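PDB 5UYT: Ice-binding protein from Flavobacteriaceae bacterium, which probably binds ice crystals and limits their growth, as an antifreeze protein of an Antarctic bacterium built from right-handed beta-helices. Local coordinates for residues K122-L127 with F147-G152; G152-A157 with V166-A171; N281-L286 with S382-N387. All coordinates share one frame; numbering follows the deposited sequence.

Contact 1 (K122-L127 with F147-G152); sequences KIQGAL and FWKVEG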
loop_
_atom_site.group_PDB
_atom_site.type_symbol
_atom_site.label_atom_id
_atom_site.label_comp_id
_atom_site.label_asym_id
_atom_site.label_seq_id
_atom_site.Cartn_x
_atom_site.Cartn_y
_atom_site.Cartn_z
ATOM N N LYS A 122 27.048 5.491 -14.382
ATOM C CA LYS A 122 26.964 5.741 -15.815
ATOM C C LYS A 122 27.392 4.476 -16.551
ATOM O O LYS A 122 28.587 4.179 -16.667
ATOM C CB LYS A 122 27.821 6.946 -16.189
ATOM C CG LYS A 122 27.350 8.209 -15.488
ATOM C CD LYS A 122 28.223 9.409 -15.798
ATOM C CE LYS A 122 27.731 10.190 -17.010
ATOM N NZ LYS A 122 28.664 11.320 -17.289
ATOM N N ILE A 123 26.405 3.717 -17.021
ATOM C CA ILE A 123 26.683 2.436 -17.676
ATOM C C ILE A 123 26.574 2.576 -19.199
ATOM O O ILE A 123 25.469 2.695 -19.730
ATOM C CB ILE A 123 25.730 1.310 -17.189
ATOM C CG1 ILE A 123 25.616 1.215 -15.631
ATOM C CG2 ILE A 123 26.089 -0.018 -17.852
ATOM C CD1 ILE A 123 26.948 1.108 -14.893
ATOM N N GLN A 124 27.717 2.562 -19.898
ATOM C CA GLN A 124 27.741 2.814 -21.348
ATOM C C GLN A 124 27.594 1.502 -22.110
ATOM O O GLN A 124 28.504 1.061 -22.823
ATOM C CB GLN A 124 29.026 3.550 -21.769
ATOM C CG GLN A 124 29.363 4.719 -20.856
ATOM C CD GLN A 124 28.265 5.755 -20.844
ATOM O OE1 GLN A 124 27.562 5.927 -19.854
ATOM N NE2 GLN A 124 28.101 6.435 -21.969
ATOM N N GLY A 125 26.432 0.887 -21.943
ATOM C CA GLY A 125 26.182 -0.450 -22.431
ATOM C C GLY A 125 25.040 -1.006 -21.626
ATOM O O GLY A 125 24.379 -0.266 -20.896
ATOM N N ALA A 126 24.796 -2.306 -21.758
ATOM C CA ALA A 126 23.699 -2.956 -21.030
ATOM C C ALA A 126 24.080 -3.191 -19.557
ATOM O O ALA A 126 25.268 -3.135 -19.186
ATOM C CB ALA A 126 23.323 -4.266 -21.712
ATOM N N LEU A 127 23.073 -3.434 -18.722
ATOM C CA LEU A 127 23.305 -3.796 -17.329
ATOM C C LEU A 127 22.534 -5.080 -17.021
ATOM O O LEU A 127 21.333 -5.128 -17.221
ATOM C CB LEU A 127 22.884 -2.662 -16.401
ATOM C CG LEU A 127 22.916 -2.930 -14.892
ATOM C CD1 LEU A 127 24.348 -3.065 -14.369
ATOM C CD2 LEU A 127 22.162 -1.825 -14.156
ATOM N N PHE A 147 21.114 6.250 -8.617
ATOM C CA PHE A 147 20.678 6.328 -10.009
ATOM C C PHE A 147 21.558 5.438 -10.871
ATOM O O PHE A 147 22.791 5.393 -10.680
ATOM C CB PHE A 147 20.815 7.769 -10.534
ATOM C CG PHE A 147 19.964 8.780 -9.795
ATOM C CD1 PHE A 147 18.745 9.195 -10.324
ATOM C CD2 PHE A 147 20.393 9.336 -8.591
ATOM C CE1 PHE A 147 17.952 10.120 -9.644
ATOM C CE2 PHE A 147 19.614 10.264 -7.910
ATOM C CZ PHE A 147 18.388 10.664 -8.438
ATOM N N TRP A 148 20.936 4.782 -11.848
ATOM C CA TRP A 148 21.660 4.009 -12.865
ATOM C C TRP A 148 21.258 4.547 -14.233
ATOM O O TRP A 148 20.089 4.437 -14.622
ATOM C CB TRP A 148 21.320 2.503 -12.754
ATOM C CG TRP A 148 21.494 1.923 -11.363
ATOM C CD1 TRP A 148 20.601 2.006 -10.323
ATOM C CD2 TRP A 148 22.579 1.111 -10.890
ATOM N NE1 TRP A 148 21.093 1.344 -9.218
ATOM C CE2 TRP A 148 22.295 0.775 -9.539
ATOM C CE3 TRP A 148 23.768 0.637 -11.472
ATOM C CZ2 TRP A 148 23.157 -0.018 -8.756
ATOM C CZ3 TRP A 148 24.631 -0.145 -10.695
ATOM C CH2 TRP A 148 24.323 -0.454 -9.344
ATOM N N LYS A 149 22.200 5.184 -14.936
ATOM C CA LYS A 149 21.940 5.666 -16.288
ATOM C C LYS A 149 22.484 4.639 -17.271
ATOM O O LYS A 149 23.700 4.589 -17.528
ATOM C CB LYS A 149 22.610 7.018 -16.494
ATOM C CG LYS A 149 22.344 7.632 -17.864
ATOM C CD LYS A 149 23.429 8.631 -18.266
ATOM C CE LYS A 149 24.802 7.983 -18.479
ATOM N NZ LYS A 149 24.819 6.702 -19.261
ATOM N N VAL A 150 21.585 3.827 -17.825
ATOM C CA VAL A 150 21.988 2.636 -18.589
ATOM C C VAL A 150 21.741 2.786 -20.096
ATOM O O VAL A 150 20.583 2.912 -20.530
ATOM C CB VAL A 150 21.293 1.343 -18.081
ATOM C CG1 VAL A 150 21.909 0.112 -18.760
ATOM C CG2 VAL A 150 21.402 1.215 -16.555
ATOM N N GLU A 151 22.821 2.741 -20.882
ATOM C CA GLU A 151 22.721 2.860 -22.351
ATOM C C GLU A 151 22.579 1.480 -22.980
ATOM O O GLU A 151 23.418 1.062 -23.805
ATOM C CB GLU A 151 23.953 3.560 -22.946
ATOM C CG GLU A 151 24.333 4.878 -22.292
ATOM C CD GLU A 151 23.258 5.936 -22.413
ATOM O OE1 GLU A 151 22.469 5.879 -23.381
ATOM O OE2 GLU A 151 23.215 6.818 -21.525
ATOM N N GLY A 152 21.531 0.766 -22.592
ATOM C CA GLY A 152 21.308 -0.578 -23.122
ATOM C C GLY A 152 20.322 -1.356 -22.275
ATOM O O GLY A 152 19.817 -0.849 -21.263
#
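Val150 CG1 is a bump that fits the bend from Gly125 to Leu127. It pushes in there, with Val150 CG1 3.3 Å from Gly125 O and 3.8 Å from Leu127 CB. Leu127 answers with its own tip. Leu127 CD2 lies 3.9 Å from Val150 CG2 and 4.0 Å from Trp148 CE3, with the leucine crossing both side chains at about a right angle. Ile123 packs more loosely against Val150, on the same face. The strands pair in parallel: Ile123 N bonds to Lys149 O, and Glu151 N bonds to Ile123 O. Lys149 occupies the other face. Its CE rests against CB and CG of Lys122, and bends at chi3 (66°) and chi4 (44°) curl the chain back. Lys149 NZ lies 2.9 Å from Gln124 OE1, a hydrogen bond, and 2.8 Å from Glu151 OE2, a salt bridge. Glu151 runs beside Gln124, pointing the same way, and its OE2 is also held by Tyr68 OH. These are neighbouring coils of the beta-helix. The lysine face meets helix 55-73, where Lys149 touches Leu71, and Lys122 NZ bonds to Ala74 O just beyond its end. On the inner face, Leu127 and Trp148 reach Leu103 of strand 101-104.

Contact 2 (G152-A157 with V166-A171); sequences GLVDLA and VVANNA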
loop_
_atom_site.group_PDB
_atom_site.type_symbol
_atom_site.label_atom_id
_atom_site.label_comp_id
_atom_site.label_asym_id
_atom_site.label_seq_id
_atom_site.Cartn_x
_atom_site.Cartn_y
_atom_site.Cartn_z
ATOM N N GLY A 152 21.531 0.766 -22.592
ATOM C CA GLY A 152 21.308 -0.578 -23.122
ATOM C C GLY A 152 20.322 -1.356 -22.275
ATOM O O GLY A 152 19.817 -0.849 -21.263
ATOM N N LEU A 153 20.052 -2.592 -22.687
ATOM C CA LEU A 153 19.062 -3.440 -21.979
ATOM C C LEU A 153 19.368 -3.601 -20.476
ATOM O O LEU A 153 20.506 -3.924 -20.109
ATOM C CB LEU A 153 19.010 -4.826 -22.654
ATOM C CG LEU A 153 18.217 -5.930 -21.939
ATOM C CD1 LEU A 153 16.723 -5.650 -22.008
ATOM C CD2 LEU A 153 18.537 -7.308 -22.519
ATOM N N VAL A 154 18.358 -3.375 -19.625
ATOM C CA VAL A 154 18.459 -3.669 -18.202
ATOM C C VAL A 154 17.785 -5.026 -17.998
ATOM O O VAL A 154 16.593 -5.177 -18.286
ATOM C CB VAL A 154 17.792 -2.591 -17.318
ATOM C CG1 VAL A 154 17.868 -2.995 -15.845
ATOM C CG2 VAL A 154 18.465 -1.242 -17.521
ATOM N N ASP A 155 18.551 -6.019 -17.544
ATOM C CA ASP A 155 17.968 -7.349 -17.279
ATOM C C ASP A 155 18.422 -7.848 -15.916
ATOM O O ASP A 155 19.606 -8.189 -15.730
ATOM C CB ASP A 155 18.347 -8.354 -18.381
ATOM C CG ASP A 155 17.452 -9.591 -18.363
ATOM O OD1 ASP A 155 17.374 -10.252 -17.305
ATOM O OD2 ASP A 155 16.854 -9.919 -19.410
ATOM N N LEU A 156 17.498 -7.861 -14.961
ATOM C CA LEU A 156 17.829 -8.307 -13.619
ATOM C C LEU A 156 17.346 -9.724 -13.393
ATOM O O LEU A 156 16.148 -10.008 -13.544
ATOM C CB LEU A 156 17.288 -7.326 -12.557
ATOM C CG LEU A 156 17.743 -5.875 -12.795
ATOM C CD1 LEU A 156 17.309 -5.029 -11.605
ATOM C CD2 LEU A 156 19.258 -5.769 -12.971
ATOM N N ALA A 157 18.293 -10.601 -13.020
ATOM C CA ALA A 157 18.054 -12.033 -12.871
ATOM C C ALA A 157 17.202 -12.342 -11.664
ATOM O O ALA A 157 17.012 -11.487 -10.788
ATOM C CB ALA A 157 19.377 -12.777 -12.757
ATOM N N VAL A 166 16.390 3.177 -11.866
ATOM C CA VAL A 166 17.055 2.501 -12.989
ATOM C C VAL A 166 16.515 3.173 -14.236
ATOM O O VAL A 166 15.345 3.002 -14.549
ATOM C CB VAL A 166 16.736 0.979 -13.022
ATOM C CG1 VAL A 166 17.354 0.334 -14.279
ATOM C CG2 VAL A 166 17.215 0.314 -11.729
ATOM N N VAL A 167 17.356 3.964 -14.912
ATOM C CA VAL A 167 16.945 4.722 -16.087
ATOM C C VAL A 167 17.587 4.092 -17.320
ATOM O O VAL A 167 18.795 4.240 -17.549
ATOM C CB VAL A 167 17.379 6.214 -16.006
ATOM C CG1 VAL A 167 16.989 6.977 -17.275
ATOM C CG2 VAL A 167 16.800 6.879 -14.773
ATOM N N ALA A 168 16.780 3.397 -18.117
ATOM C CA ALA A 168 17.285 2.778 -19.337
ATOM C C ALA A 168 17.027 3.733 -20.481
ATOM O O ALA A 168 15.882 4.103 -20.731
ATOM C CB ALA A 168 16.599 1.440 -19.587
ATOM N N ASN A 169 18.097 4.151 -21.172
ATOM C CA ASN A 169 17.967 5.063 -22.282
ATOM C C ASN A 169 17.853 4.303 -23.591
ATOM O O ASN A 169 18.800 3.601 -23.991
ATOM C CB ASN A 169 19.194 5.987 -22.367
ATOM C CG ASN A 169 18.982 7.152 -23.306
ATOM O OD1 ASN A 169 17.889 7.715 -23.364
ATOM N ND2 ASN A 169 20.033 7.525 -24.059
ATOM N N ASN A 170 16.715 4.469 -24.260
ATOM C CA ASN A 170 16.446 3.808 -25.541
ATOM C C ASN A 170 16.713 2.315 -25.458
ATOM O O ASN A 170 17.340 1.731 -26.346
ATOM C CB ASN A 170 17.235 4.457 -26.680
ATOM C CG ASN A 170 16.883 5.915 -26.845
ATOM O OD1 ASN A 170 17.759 6.746 -26.966
ATOM N ND2 ASN A 170 15.594 6.232 -26.817
ATOM N N ALA A 171 16.230 1.711 -24.367
ATOM C CA ALA A 171 16.324 0.262 -24.156
ATOM C C ALA A 171 15.197 -0.258 -23.276
ATOM O O ALA A 171 14.535 0.518 -22.582
ATOM C CB ALA A 171 17.669 -0.101 -23.529
#
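Two faces of the right-handed beta-helix meet in its interior where Val154 and Val166 come together tip to tip. Strand 154-156 belongs to one face and strand 165-168 to another, one coil on. The two segments share no hydrogen bond, and apolar side chains carry the contact. Val166 CG1 sits against both branches of Val154, 3.7 Å from CG1 and 3.8 Å from CG2. The Val166 torsion puts CG1 anti to its own backbone N (chi1 175°), which aims this methyl at the fork of Val154. Ala168, two residues along the strand, adds a smaller bump. Ala168 CB lies 3.9 Å from Val154 CG2, so that methyl has a neighbour from each of the two residues. The CA atoms come nearest at the corner, Leu153 to Ala171, 5.1 Å. Asn169 turns its end away from the contact, and its amide bonds to Thr188 OG1 through OD1 and to Glu151 OE1 through ND2. Val154 makes backbone hydrogen bonds to Ala172 and Val174 in the next coil, while Leu153 bonds back to Leu127 in the previous one. On the outer side of strand 165-168, Val167 packs on Leu64 and Leu71 of helix 55-73.

Contact 3 (N281-L286 with S382-N387); sequences NAYTYL and SVIGNN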
loop_
_atom_site.group_PDB
_atom_site.type_symbol
_atom_site.label_atom_id
_atom_site.label_comp_id
_atom_site.label_asym_id
_atom_site.label_seq_id
_atom_site.Cartn_x
_atom_site.Cartn_y
_atom_site.Cartn_z
ATOM N N ASN A 281 -23.966 9.768 9.647
ATOM C CA ASN A 281 -23.150 10.929 9.251
ATOM C C ASN A 281 -21.745 10.485 8.804
ATOM O O ASN A 281 -21.241 10.963 7.769
ATOM C CB ASN A 281 -23.019 11.962 10.362
ATOM C CG ASN A 281 -24.336 12.647 10.721
ATOM O OD1 ASN A 281 -25.234 12.808 9.895
ATOM N ND2 ASN A 281 -24.430 13.088 11.980
ATOM N N ALA A 282 -21.136 9.574 9.564
ATOM C CA ALA A 282 -19.800 9.067 9.245
ATOM C C ALA A 282 -19.804 8.302 7.906
ATOM O O ALA A 282 -18.884 8.463 7.086
ATOM C CB ALA A 282 -19.268 8.183 10.374
ATOM N N TYR A 283 -20.818 7.463 7.689
ATOM C CA TYR A 283 -20.882 6.708 6.439
ATOM C C TYR A 283 -20.948 7.656 5.228
ATOM O O TYR A 283 -20.189 7.508 4.264
ATOM C CB TYR A 283 -22.069 5.727 6.437
ATOM C CG TYR A 283 -22.126 4.858 5.200
ATOM C CD1 TYR A 283 -21.469 3.614 5.160
ATOM C CD2 TYR A 283 -22.839 5.261 4.094
ATOM C CE1 TYR A 283 -21.524 2.817 4.011
ATOM C CE2 TYR A 283 -22.900 4.491 2.935
ATOM C CZ TYR A 283 -22.243 3.273 2.903
ATOM O OH TYR A 283 -22.353 2.533 1.745
ATOM N N THR A 284 -21.862 8.624 5.280
ATOM C CA THR A 284 -21.990 9.621 4.222
ATOM C C THR A 284 -20.686 10.393 3.995
ATOM O O THR A 284 -20.313 10.641 2.857
ATOM C CB THR A 284 -23.114 10.616 4.541
ATOM O OG1 THR A 284 -24.306 9.858 4.760
ATOM C CG2 THR A 284 -23.321 11.627 3.409
ATOM N N TYR A 285 -20.007 10.761 5.076
ATOM C CA TYR A 285 -18.720 11.454 4.950
ATOM C C TYR A 285 -17.704 10.582 4.197
ATOM O O TYR A 285 -17.028 11.075 3.274
ATOM C CB TYR A 285 -18.163 11.868 6.326
ATOM C CG TYR A 285 -16.757 12.449 6.232
ATOM C CD1 TYR A 285 -16.559 13.801 5.952
ATOM C CD2 TYR A 285 -15.634 11.645 6.402
ATOM C CE1 TYR A 285 -15.276 14.341 5.857
ATOM C CE2 TYR A 285 -14.344 12.173 6.292
ATOM C CZ TYR A 285 -14.170 13.521 6.048
ATOM O OH TYR A 285 -12.885 14.063 5.942
ATOM N N LEU A 286 -17.591 9.310 4.588
ATOM C CA LEU A 286 -16.619 8.384 3.979
ATOM C C LEU A 286 -16.962 8.126 2.506
ATOM O O LEU A 286 -16.085 8.176 1.613
ATOM C CB LEU A 286 -16.584 7.061 4.742
ATOM C CG LEU A 286 -15.937 7.066 6.130
ATOM C CD1 LEU A 286 -16.067 5.694 6.784
ATOM C CD2 LEU A 286 -14.466 7.510 6.052
ATOM N N SER A 382 -12.138 0.850 11.773
ATOM C CA SER A 382 -13.580 0.991 11.996
ATOM C C SER A 382 -14.318 0.656 10.692
ATOM O O SER A 382 -14.138 1.341 9.678
ATOM C CB SER A 382 -13.887 2.433 12.420
ATOM O OG SER A 382 -13.337 2.686 13.693
ATOM N N VAL A 383 -15.129 -0.404 10.730
ATOM C CA VAL A 383 -15.853 -0.844 9.544
ATOM C C VAL A 383 -17.247 -0.269 9.687
ATOM O O VAL A 383 -17.911 -0.439 10.721
ATOM C CB VAL A 383 -16.021 -2.379 9.473
ATOM C CG1 VAL A 383 -16.798 -2.741 8.198
ATOM C CG2 VAL A 383 -14.691 -3.075 9.512
ATOM N N ILE A 384 -17.688 0.425 8.644
ATOM C CA ILE A 384 -19.056 0.914 8.617
ATOM C C ILE A 384 -19.724 0.359 7.394
ATOM O O ILE A 384 -19.479 0.829 6.273
ATOM C CB ILE A 384 -19.126 2.427 8.559
ATOM C CG1 ILE A 384 -18.269 3.042 9.667
ATOM C CG2 ILE A 384 -20.594 2.861 8.669
ATOM C CD1 ILE A 384 -18.444 4.536 9.780
ATOM N N GLY A 385 -20.557 -0.646 7.635
ATOM C CA GLY A 385 -21.307 -1.323 6.603
ATOM C C GLY A 385 -22.630 -0.611 6.404
ATOM O O GLY A 385 -23.040 0.239 7.216
ATOM N N ASN A 386 -23.291 -0.962 5.303
ATOM C CA ASN A 386 -24.513 -0.290 4.878
ATOM C C ASN A 386 -25.425 -1.299 4.209
ATOM O O ASN A 386 -25.017 -1.940 3.224
ATOM C CB ASN A 386 -24.177 0.814 3.868
ATOM C CG ASN A 386 -25.401 1.591 3.404
ATOM O OD1 ASN A 386 -25.637 1.722 2.191
ATOM N ND2 ASN A 386 -26.155 2.153 4.344
ATOM N N ASN A 387 -26.641 -1.425 4.723
ATOM C CA ASN A 387 -27.653 -2.321 4.182
ATOM C C ASN A 387 -27.143 -3.728 3.893
ATOM O O ASN A 387 -27.032 -4.141 2.740
ATOM C CB ASN A 387 -28.299 -1.682 2.946
ATOM C CG ASN A 387 -28.991 -0.385 3.284
ATOM O OD1 ASN A 387 -29.487 -0.217 4.401
ATOM N ND2 ASN A 387 -29.000 0.549 2.351
#
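Tyr283 and Ile384 run alongside each other, pointing opposite ways, where a helix lies against the second beta-helix of the chain. A long helix alongside a right-handed beta-helix is the known build of this ice-binding family. The axes of 281-286 and 382-385 cross at 93°, 9.2 Å apart at their closest. Tyr283 CD1 lies 3.7 Å from Ile384 CG2. The carbonyl Ile384 O comes to the edge of the ring, in its plane, 3.6 Å from Tyr283 CE1. Beyond it, Asn386 crosses the tyrosine at about a right angle, with its CB close to the phenol end. Tyr283 CG is anti to the backbone N (chi1 -176°), which starts the ring outward from the helix. An alanine here would probably open a gap, leaving Ile384 CG2 and Asn386 CB without the ring they pack on.

Ile384 sends its other branch to the helix surface. The extended chi2 (-172°) carries Ile384 CD1 to Ala282 CB, at 3.8 Å, and to Leu286 CD1, at 4.0 Å. These two residues are one helical turn apart, so the methyl meets both.

Further out, Tyr283 also touches Lys366 and Asp368, and Leu286 touches Lys366, so strand 363-367 and the loop after it also line this side of the helix. Backbone hydrogen bonds tie Ile384 to Trp365 and Val383 to Arg401 and Leu403. On the helix, Tyr285 OH bonds to Val214 O. The helical hydrogen bond from Leu286 N to Ala282 O, 2.9 Å, joins the two residues that meet the Ile384 methyl.

Contacts 1 and 2 are neighbours in the first beta-helix, their centres about 7 Å apart. They share Gly152, where the chain turns from strand 146-150 toward strand 154-156. Strand 146-150 also pairs with strand 165-168, through probable hydrogen bonds from Val167 N to Trp148 O and from Val150 N to Val167 O, both 2.8 Å. Contact 3 stands apart in the second ice-binding-like region, on the opposite side of the chain's centre. Its centre is about 51 Å from that of contact 1 and 47 Å from that of contact 2. It joins helix 270-288 to its beta-helix, while contacts 1 and 2 lie beside helix 55-73 in theirs.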